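Local coordinates for periplasmic solute binding protein (Candidatus liberibacter, PDB 4UDN), which probably serves as the periplasmic receptor of a metal-uptake transporter, binding zinc or manganese ions, at residues L56-G61 and K80-T85. Residues are numbered along the deposited sequence; the frame is centred on the assembly and turned at random.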
loop_
_atom_site.group_PDB
_atom_site.type_symbol
_atom_site.label_atom_id
_atom_site.label_comp_id
_atom_site.label_asym_id
_atom_site.label_seq_id
_atom_site.Cartn_x
_atom_site.Cartn_y
_atom_site.Cartn_z
ATOM N N LEU A 56 -12.819 -0.821 17.480
ATOM C CA LEU A 56 -12.652 0.021 16.317
ATOM C C LEU A 56 -12.066 -0.838 15.203
ATOM O O LEU A 56 -11.188 -1.657 15.463
ATOM C CB LEU A 56 -11.699 1.176 16.658
ATOM C CG LEU A 56 -11.310 2.118 15.514
ATOM C CD1 LEU A 56 -12.549 2.774 14.968
ATOM C CD2 LEU A 56 -10.338 3.185 15.999
ATOM N N ILE A 57 -12.544 -0.651 13.978
ATOM C CA ILE A 57 -12.021 -1.386 12.837
ATOM C C ILE A 57 -11.522 -0.409 11.773
ATOM O O ILE A 57 -12.247 0.494 11.375
ATOM C CB ILE A 57 -13.080 -2.323 12.228
ATOM C CG1 ILE A 57 -13.559 -3.334 13.272
ATOM C CG2 ILE A 57 -12.512 -3.077 11.052
ATOM C CD1 ILE A 57 -14.676 -4.251 12.797
ATOM N N LEU A 58 -10.294 -0.625 11.312
ATOM C CA LEU A 58 -9.632 0.262 10.365
ATOM C C LEU A 58 -9.462 -0.425 9.006
ATOM O O LEU A 58 -8.772 -1.417 8.894
ATOM C CB LEU A 58 -8.262 0.651 10.922
ATOM C CG LEU A 58 -8.277 1.351 12.281
ATOM C CD1 LEU A 58 -6.880 1.695 12.777
ATOM C CD2 LEU A 58 -9.118 2.603 12.193
ATOM N N CYS A 59 -10.109 0.102 7.980
ATOM C CA CYS A 59 -9.982 -0.433 6.621
ATOM C C CYS A 59 -9.300 0.584 5.731
ATOM O O CYS A 59 -9.227 1.760 6.055
ATOM C CB CYS A 59 -11.361 -0.713 6.040
ATOM S SG CYS A 59 -12.260 -1.972 6.951
ATOM N N ASN A 60 -8.807 0.105 4.605
ATOM C CA ASN A 60 -8.232 0.937 3.584
ATOM C C ASN A 60 -9.315 1.672 2.801
ATOM O O ASN A 60 -9.119 2.807 2.395
ATOM C CB ASN A 60 -7.472 0.042 2.601
ATOM C CG ASN A 60 -6.548 0.817 1.678
ATOM O OD1 ASN A 60 -5.519 1.327 2.107
ATOM N ND2 ASN A 60 -6.860 0.831 0.406
ATOM N N GLY A 61 -10.450 1.012 2.568
ATOM C CA GLY A 61 -11.382 1.464 1.534
ATOM C C GLY A 61 -10.783 1.230 0.160
ATOM O O GLY A 61 -9.947 0.333 -0.016
ATOM N N LYS A 80 -17.146 1.227 15.314
ATOM C CA LYS A 80 -17.202 1.799 13.966
ATOM C C LYS A 80 -16.150 1.240 13.023
ATOM O O LYS A 80 -15.089 0.766 13.442
ATOM C CB LYS A 80 -17.061 3.324 14.037
ATOM C CG LYS A 80 -18.043 3.992 14.996
ATOM C CD LYS A 80 -17.620 5.419 15.313
ATOM C CE LYS A 80 -18.666 6.137 16.162
ATOM N NZ LYS A 80 -18.278 7.545 16.461
ATOM N N ILE A 81 -16.449 1.323 11.733
ATOM C CA ILE A 81 -15.486 1.004 10.699
ATOM C C ILE A 81 -14.992 2.299 10.078
ATOM O O ILE A 81 -15.788 3.047 9.509
ATOM C CB ILE A 81 -16.118 0.139 9.621
ATOM C CG1 ILE A 81 -16.729 -1.106 10.262
ATOM C CG2 ILE A 81 -15.094 -0.178 8.574
ATOM C CD1 ILE A 81 -17.272 -2.114 9.280
ATOM N N ILE A 82 -13.684 2.552 10.171
ATOM C CA ILE A 82 -13.080 3.772 9.625
ATOM C C ILE A 82 -12.322 3.442 8.360
ATOM O O ILE A 82 -11.581 2.481 8.330
ATOM C CB ILE A 82 -12.094 4.411 10.621
ATOM C CG1 ILE A 82 -12.801 4.789 11.930
ATOM C CG2 ILE A 82 -11.393 5.620 10.013
ATOM C CD1 ILE A 82 -14.018 5.659 11.797
ATOM N N THR A 83 -12.511 4.235 7.308
ATOM C CA THR A 83 -11.700 4.087 6.120
ATOM C C THR A 83 -10.579 5.128 6.210
ATOM O O THR A 83 -10.803 6.348 6.227
ATOM C CB THR A 83 -12.486 4.183 4.794
ATOM O OG1 THR A 83 -12.549 5.534 4.366
ATOM C CG2 THR A 83 -13.857 3.636 4.923
ATOM N N VAL A 84 -9.359 4.623 6.305
ATOM C CA VAL A 84 -8.220 5.460 6.589
ATOM C C VAL A 84 -7.654 6.181 5.367
ATOM O O VAL A 84 -6.723 6.960 5.493
ATOM C CB VAL A 84 -7.113 4.657 7.274
ATOM C CG1 VAL A 84 -7.653 3.982 8.543
ATOM C CG2 VAL A 84 -6.497 3.665 6.314
ATOM N N THR A 85 -8.197 5.893 4.188
ATOM C CA THR A 85 -7.891 6.663 2.986
ATOM C C THR A 85 -8.799 7.899 2.742
ATOM O O THR A 85 -8.680 8.542 1.699
ATOM C CB THR A 85 -7.965 5.767 1.747
ATOM O OG1 THR A 85 -9.230 5.107 1.730
ATOM C CG2 THR A 85 -6.818 4.740 1.736
#
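Ile57 and Cys59 of strand 56-59 hydrogen-bond to strand 80-83 as two parallel neighbours in the four-stranded sheet of one lobe of this ZnuA-type binding protein; 80-83 lies at one edge of the sheet, and 56-59 pairs along its other side with strand 6-9. Four nearly straight backbone bonds join them: Ile57 N to Lys80 O, Ile82 N to Ile57 O (2.8 Å), Cys59 N to Ile82 O and, past the end of strand 80-83, Val84 N to Cys59 O (2.9 Å).

Apolar contacts line both faces. On the one turned toward helices 12-22 and 111-128, Ile82 sits between two leucines: its CG1 meets Leu56 CD1 at 3.7 Å, and its CB meets CD2 of Leu58, which runs alongside it. Leu56 has CG anti to the backbone N (chi1 175°), which brings CD1 toward the neighbouring strand, 3.6 Å from Lys80 O. On the other face Cys59 SG rests 3.7 Å from Ile81 CG2.

Beyond the strands the chains run on toward the metal site, the Asn60 side chain about 7 Å from that of His106, a zinc and manganese ligand. Asn60 OD1 is hydrogen-bonded to Tyr117 OH and ND2 to Pro105 O, while the methyl CG2 of Thr85 lies 3.7 Å from Asn60 OD1.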